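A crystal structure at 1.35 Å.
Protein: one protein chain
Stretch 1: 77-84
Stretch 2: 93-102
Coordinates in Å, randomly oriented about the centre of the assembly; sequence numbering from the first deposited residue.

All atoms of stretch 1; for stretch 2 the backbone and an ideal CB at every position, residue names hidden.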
ATOM      1  N   PHE A  77      -3.833  -6.502   5.725  1.00  8.88           N
ATOM      2  CA  PHE A  77      -4.344  -6.315   4.372  1.00  9.46           C
ATOM      3  C   PHE A  77      -5.590  -7.136   4.053  1.00  9.23           C
ATOM      4  O   PHE A  77      -6.525  -6.607   3.476  1.00 10.61           O
ATOM      5  CB  PHE A  77      -3.263  -6.576   3.321  1.00  8.74           C
ATOM      6  CG  PHE A  77      -2.180  -5.530   3.326  1.00  8.21           C
ATOM      7  CD1 PHE A  77      -2.469  -4.206   2.965  1.00  8.91           C
ATOM      8  CD2 PHE A  77      -0.879  -5.862   3.684  1.00  9.13           C
ATOM      9  CE1 PHE A  77      -1.475  -3.230   2.927  1.00  9.12           C
ATOM     10  CE2 PHE A  77       0.130  -4.892   3.672  1.00  9.09           C
ATOM     11  CZ  PHE A  77      -0.169  -3.566   3.307  1.00  9.89           C
ATOM     12  N   PHE A  78      -5.625  -8.417   4.418  1.00  9.39           N
ATOM     13  CA  PHE A  78      -6.787  -9.255   4.107  1.00  9.98           C
ATOM     14  C   PHE A  78      -8.097  -8.714   4.723  1.00  9.60           C
ATOM     15  O   PHE A  78      -9.069  -8.535   3.990  1.00 10.34           O
ATOM     16  CB  PHE A  78      -6.545 -10.702   4.477  1.00 10.54           C
ATOM     17  CG  PHE A  78      -7.699 -11.597   4.155  1.00 10.93           C
ATOM     18  CD1 PHE A  78      -8.073 -11.829   2.830  1.00 11.66           C
ATOM     19  CD2 PHE A  78      -8.415 -12.205   5.169  1.00 11.05           C
ATOM     20  CE1 PHE A  78      -9.138 -12.657   2.531  1.00 11.10           C
ATOM     21  CE2 PHE A  78      -9.484 -13.038   4.888  1.00 12.00           C
ATOM     22  CZ  PHE A  78      -9.853 -13.274   3.564  1.00 11.09           C
ATOM     23  N   PRO A  79      -8.122  -8.382   6.038  1.00 10.31           N
ATOM     24  CA  PRO A  79      -9.376  -7.780   6.520  1.00 11.95           C
ATOM     25  C   PRO A  79      -9.700  -6.463   5.795  1.00 10.50           C
ATOM     26  O   PRO A  79     -10.863  -6.199   5.505  1.00 11.00           O
ATOM     27  CB  PRO A  79      -9.148  -7.576   8.020  1.00 13.09           C
ATOM     28  CG  PRO A  79      -7.698  -7.851   8.270  1.00 13.23           C
ATOM     29  CD  PRO A  79      -7.185  -8.697   7.127  1.00 10.45           C
ATOM     30  N   GLY A  80      -8.694  -5.665   5.460  1.00 10.35           N
ATOM     31  CA  GLY A  80      -8.932  -4.462   4.685  1.00 11.35           C
ATOM     32  C   GLY A  80      -9.566  -4.749   3.340  1.00 10.37           C
ATOM     33  O   GLY A  80     -10.479  -4.042   2.898  1.00 11.03           O
ATOM     34  N   THR A  81      -9.088  -5.795   2.678  1.00 10.59           N
ATOM     35  CA  THR A  81      -9.615  -6.199   1.372  1.00  9.78           C
ATOM     36  C   THR A  81     -11.072  -6.637   1.494  1.00 10.20           C
ATOM     37  O   THR A  81     -11.905  -6.333   0.619  1.00 10.68           O
ATOM     38  CB  THR A  81      -8.734  -7.290   0.745  1.00 10.07           C
ATOM     39  OG1 THR A  81      -7.381  -6.818   0.763  1.00 10.03           O
ATOM     40  CG2 THR A  81      -9.145  -7.568  -0.697  1.00 10.83           C
ATOM     41  N   LEU A  82     -11.398  -7.314   2.597  1.00 10.26           N
ATOM     42  CA  LEU A  82     -12.783  -7.672   2.874  1.00 10.84           C
ATOM     43  C   LEU A  82     -13.664  -6.424   3.028  1.00 10.63           C
ATOM     44  O   LEU A  82     -14.772  -6.373   2.481  1.00 12.13           O
ATOM     45  CB  LEU A  82     -12.874  -8.560   4.127  1.00 12.02           C
ATOM     46  CG  LEU A  82     -12.357 -10.004   4.000  1.00 12.70           C
ATOM     47  CD1 LEU A  82     -12.299 -10.654   5.374  1.00 13.71           C
ATOM     48  CD2 LEU A  82     -13.238 -10.816   3.033  1.00 13.87           C
ATOM     49  N   TRP A  83     -13.177  -5.401   3.742  1.00 11.03           N
ATOM     50  CA  TRP A  83     -13.934  -4.149   3.837  1.00 11.68           C
ATOM     51  C   TRP A  83     -14.164  -3.549   2.458  1.00 11.60           C
ATOM     52  O   TRP A  83     -15.277  -3.129   2.121  1.00 11.65           O
ATOM     53  CB  TRP A  83     -13.248  -3.120   4.752  1.00 11.44           C
ATOM     54  CG  TRP A  83     -13.323  -3.499   6.204  1.00 10.67           C
ATOM     55  CD1 TRP A  83     -12.281  -3.869   7.008  1.00 11.59           C
ATOM     56  CD2 TRP A  83     -14.515  -3.616   7.001  1.00 11.57           C
ATOM     57  NE1 TRP A  83     -12.748  -4.163   8.270  1.00 12.05           N
ATOM     58  CE2 TRP A  83     -14.116  -4.035   8.287  1.00 12.53           C
ATOM     59  CE3 TRP A  83     -15.876  -3.406   6.747  1.00 12.93           C
ATOM     60  CZ2 TRP A  83     -15.031  -4.247   9.327  1.00 13.23           C
ATOM     61  CZ3 TRP A  83     -16.782  -3.628   7.766  1.00 13.38           C
ATOM     62  CH2 TRP A  83     -16.353  -4.023   9.053  1.00 14.09           C
ATOM     63  N   TYR A  84     -13.117  -3.505   1.641  1.00 11.59           N
ATOM     64  CA  TYR A  84     -13.279  -2.991   0.286  1.00 11.09           C
ATOM     65  C   TYR A  84     -14.250  -3.827  -0.574  1.00 11.39           C
ATOM     66  O   TYR A  84     -15.061  -3.274  -1.318  1.00 12.01           O
ATOM     67  CB  TYR A  84     -11.927  -2.873  -0.402  1.00 11.40           C
ATOM     68  CG  TYR A  84     -11.044  -1.722   0.055  1.00 11.40           C
ATOM     69  CD1 TYR A  84     -11.559  -0.615   0.760  1.00 14.07           C
ATOM     70  CD2 TYR A  84      -9.681  -1.747  -0.215  1.00 11.63           C
ATOM     71  CE1 TYR A  84     -10.727   0.432   1.146  1.00 13.76           C
ATOM     72  CE2 TYR A  84      -8.849  -0.717   0.178  1.00 11.36           C
ATOM     73  CZ  TYR A  84      -9.367   0.379   0.835  1.00 12.65           C
ATOM     74  OH  TYR A  84      -8.530   1.414   1.203  1.00 14.23           O
ATOM     75  N   UNK A  93     -22.452 -10.337   3.867  1.00 19.72           N
ATOM     76  CA  UNK A  93     -21.581 -11.387   4.366  1.00 18.14           C
ATOM     77  C   UNK A  93     -20.116 -10.932   4.429  1.00 16.19           C
ATOM     78  O   UNK A  93     -19.376 -11.289   5.362  1.00 15.46           O
ATOM     79  CB  UNK A  93     -21.708 -12.630   3.483  1.00 18.14           C
ATOM     80  N   UNK A  94     -19.688 -10.152   3.437  1.00 16.34           N
ATOM     81  CA  UNK A  94     -18.328  -9.636   3.436  1.00 15.89           C
ATOM     82  C   UNK A  94     -18.090  -8.656   4.588  1.00 15.58           C
ATOM     83  O   UNK A  94     -17.003  -8.624   5.137  1.00 14.79           O
ATOM     84  CB  UNK A  94     -18.029  -8.955   2.099  1.00 15.89           C
ATOM     85  N   UNK A  95     -19.102  -7.888   4.976  1.00 15.70           N
ATOM     86  CA  UNK A  95     -18.962  -7.012   6.146  1.00 15.99           C
ATOM     87  C   UNK A  95     -18.817  -7.830   7.436  1.00 15.74           C
ATOM     88  O   UNK A  95     -18.030  -7.487   8.321  1.00 15.50           O
ATOM     89  CB  UNK A  95     -20.166  -6.074   6.253  1.00 15.99           C
ATOM     90  N   UNK A  96     -19.579  -8.913   7.537  1.00 16.30           N
ATOM     91  CA  UNK A  96     -19.494  -9.790   8.701  1.00 17.15           C
ATOM     92  C   UNK A  96     -18.114 -10.448   8.771  1.00 16.39           C
ATOM     93  O   UNK A  96     -17.512 -10.538   9.843  1.00 16.75           O
ATOM     94  CB  UNK A  96     -20.592 -10.855   8.652  1.00 17.15           C
ATOM     95  N   UNK A  97     -17.620 -10.925   7.629  1.00 15.73           N
ATOM     96  CA  UNK A  97     -16.295 -11.525   7.590  1.00 15.60           C
ATOM     97  C   UNK A  97     -15.225 -10.485   7.894  1.00 13.60           C
ATOM     98  O   UNK A  97     -14.266 -10.763   8.614  1.00 13.28           O
ATOM     99  CB  UNK A  97     -16.038 -12.169   6.226  1.00 15.60           C
ATOM    100  N   UNK A  98     -15.377  -9.280   7.351  1.00 13.35           N
ATOM    101  CA  UNK A  98     -14.393  -8.236   7.626  1.00 12.73           C
ATOM    102  C   UNK A  98     -14.309  -7.945   9.124  1.00 13.27           C
ATOM    103  O   UNK A  98     -13.219  -7.799   9.644  1.00 13.33           O
ATOM    104  CB  UNK A  98     -14.743  -6.959   6.859  1.00 12.73           C
ATOM    105  N   UNK A  99     -15.442  -7.931   9.814  1.00 13.55           N
ATOM    106  CA  UNK A  99     -15.458  -7.724  11.265  1.00 13.59           C
ATOM    107  C   UNK A  99     -14.660  -8.843  11.975  1.00 14.05           C
ATOM    108  O   UNK A  99     -13.786  -8.563  12.800  1.00 14.25           O
ATOM    109  CB  UNK A  99     -16.898  -7.684  11.780  1.00 13.59           C
ATOM    110  N   UNK A 100     -14.960 -10.100  11.644  1.00 14.41           N
ATOM    111  CA  UNK A 100     -14.289 -11.253  12.262  1.00 17.33           C
ATOM    112  C   UNK A 100     -12.768 -11.194  12.074  1.00 15.39           C
ATOM    113  O   UNK A 100     -11.989 -11.377  13.022  1.00 16.01           O
ATOM    114  CB  UNK A 100     -14.833 -12.556  11.672  1.00 17.33           C
ATOM    115  N   UNK A 101     -12.340 -10.962  10.837  1.00 13.43           N
ATOM    116  CA  UNK A 101     -10.906 -10.939  10.535  1.00 12.24           C
ATOM    117  C   UNK A 101     -10.211  -9.680  11.090  1.00 11.82           C
ATOM    118  O   UNK A 101      -9.016  -9.700  11.370  1.00 12.86           O
ATOM    119  CB  UNK A 101     -10.696 -11.021   9.022  1.00 12.24           C
ATOM    120  N   UNK A 102     -10.956  -8.588  11.241  1.00 11.37           N
ATOM    121  CA  UNK A 102     -10.410  -7.382  11.866  1.00 12.30           C
ATOM    122  C   UNK A 102     -10.174  -7.567  13.367  1.00 12.69           C
ATOM    123  O   UNK A 102      -9.084  -7.306  13.877  1.00 13.38           O
ATOM    124  CB  UNK A 102     -11.354  -6.200  11.633  1.00 12.30           C
TER

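Both stretches are helical, and their axes pass 8.2 Å apart at 159° between N-to-C directions, so successive turns of stretch 2 meet stretch 1 in reverse order.

Position 93 has no atom of stretch 1 within 5.5 Å of its ideal CB, so no preference arises; it is Asn93. Position 96 points away, equally unconstrained; it is Ala96.

At 94, CA-to-CB runs sideways, with the ideal CB 4.2 Å from Leu82 O. A branched or long apolar chain could reach the leucine side chain. The residue is Leu94 (chi1 m, chi2 t), whose CD2 lies 4.1 Å from Leu82 CD2.

At 95, the ideal CB is 4.4 Å from Trp83 CZ3, again sideways. Small or apolar residues suit the margin of the indole, and polar ones are not excluded. Ala95 keeps that light contact.

At 97, the ideal CB is 4.1 Å from Leu82 CD1, but the sideways direction lets a long chain leave the interface. It is Glu97, whose end leads away; its carboxylate forms a salt bridge with the side chain at position 100.

Position 98 is the most constrained. CA-to-CB points toward stretch 1, where the 5.0 Å separation between its CA and Leu82 CA marks the register. The ideal CB is 3.3 Å from Trp83 CE2, already tight, and 3.7 Å from Leu82 CB; glycine or alanine fits best. Ala98 places its CB over the indole face, 3.4 Å from the centroid of the five-membered ring and 18° off its normal, a CH-pi contact. Together with Leu94, Glu97 and position 101, it forms the hole that receives Leu82.

At 99, CA-to-CB points away, and the ideal CB is 4.6 Å from Trp83 CH2, so a long polar chain is acceptable. Lys99 is extended, all chi angles t. Position 100 has nothing of stretch 1 within 5.5 Å of its ideal CB; Arg100 supplies the salt bridge, NH1 to Glu97 OE1 at 2.8 Å.

At 101, CA-to-CB points toward stretch 1, and the ideal CB lies 3.9 Å from Pro79 CB, 4.0 Å from Leu82 CD1 and 4.6 Å from Phe78 CD2: a large apolar or aromatic residue is favoured. Phe101 offers its ring face to the edge of Phe78, planes at 85°, while its CD1 is 3.8 Å from Leu82 CD1.

At 102, the ideal CB is 4.2 Å from Trp83 NE1, a donor, so a short acceptor such as Ser, Thr or Asn is plausible. Thr102 OG1 accepts from Trp83 NE1 (3.0 Å, 149°) and donates to Ala98 O (2.7 Å).

Stretch 2 93-102: NLAAEAKRFT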
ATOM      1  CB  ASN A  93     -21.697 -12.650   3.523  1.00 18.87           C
ATOM      2  CG  ASN A  93     -20.732 -13.715   3.974  1.00 20.15           C
ATOM      3  OD1 ASN A  93     -20.846 -14.241   5.084  1.00 20.71           O
ATOM      4  ND2 ASN A  93     -19.755 -14.017   3.138  1.00 20.34           N
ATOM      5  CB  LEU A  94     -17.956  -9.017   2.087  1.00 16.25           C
ATOM      6  CG  LEU A  94     -17.800  -9.998   0.917  1.00 16.73           C
ATOM      7  CD1 LEU A  94     -17.264  -9.252  -0.287  1.00 17.99           C
ATOM      8  CD2 LEU A  94     -16.897 -11.181   1.298  1.00 16.03           C
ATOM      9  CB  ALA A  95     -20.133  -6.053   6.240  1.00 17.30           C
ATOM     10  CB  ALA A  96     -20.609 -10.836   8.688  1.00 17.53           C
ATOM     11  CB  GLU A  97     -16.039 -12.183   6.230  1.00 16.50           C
ATOM     12  CG  GLU A  97     -16.961 -13.367   5.915  1.00 18.17           C
ATOM     13  CD  GLU A  97     -16.556 -14.655   6.612  1.00 21.05           C
ATOM     14  OE1 GLU A  97     -15.814 -14.606   7.620  1.00 21.68           O
ATOM     15  OE2 GLU A  97     -16.988 -15.727   6.140  1.00 21.98           O
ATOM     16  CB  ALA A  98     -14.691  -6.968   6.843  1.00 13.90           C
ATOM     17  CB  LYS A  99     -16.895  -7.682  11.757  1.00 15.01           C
ATOM     18  CG  LYS A  99     -17.024  -7.577  13.259  1.00 16.31           C
ATOM     19  CD  LYS A  99     -18.476  -7.471  13.690  1.00 18.79           C
ATOM     20  CE  LYS A  99     -18.538  -7.298  15.183  1.00 20.45           C
ATOM     21  NZ  LYS A  99     -19.930  -7.252  15.696  1.00 21.63           N
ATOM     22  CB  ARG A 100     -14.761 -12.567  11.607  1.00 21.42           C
ATOM     23  CG  ARG A 100     -16.028 -13.185  12.114  1.00 25.14           C
ATOM     24  CD  ARG A 100     -15.925 -14.717  11.975  1.00 25.01           C
ATOM     25  NE  ARG A 100     -15.585 -15.175  10.628  1.00 25.77           N
ATOM     26  CZ  ARG A 100     -14.878 -16.272  10.366  1.00 25.73           C
ATOM     27  NH1 ARG A 100     -14.632 -16.620   9.114  1.00 25.53           N
ATOM     28  NH2 ARG A 100     -14.408 -17.022  11.352  1.00 26.21           N
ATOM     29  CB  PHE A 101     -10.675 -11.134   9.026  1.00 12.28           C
ATOM     30  CG  PHE A 101     -10.817 -12.571   8.581  1.00 11.93           C
ATOM     31  CD1 PHE A 101     -12.058 -13.102   8.254  1.00 12.81           C
ATOM     32  CD2 PHE A 101      -9.704 -13.400   8.521  1.00 12.18           C
ATOM     33  CE1 PHE A 101     -12.182 -14.444   7.866  1.00 13.82           C
ATOM     34  CE2 PHE A 101      -9.818 -14.736   8.115  1.00 12.78           C
ATOM     35  CZ  PHE A 101     -11.056 -15.252   7.793  1.00 13.86           C
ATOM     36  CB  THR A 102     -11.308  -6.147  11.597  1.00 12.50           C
ATOM     37  OG1 THR A 102     -11.330  -5.898  10.190  1.00 12.20           O
ATOM     38  CG2 THR A 102     -10.768  -4.907  12.279  1.00 12.22           C
TER
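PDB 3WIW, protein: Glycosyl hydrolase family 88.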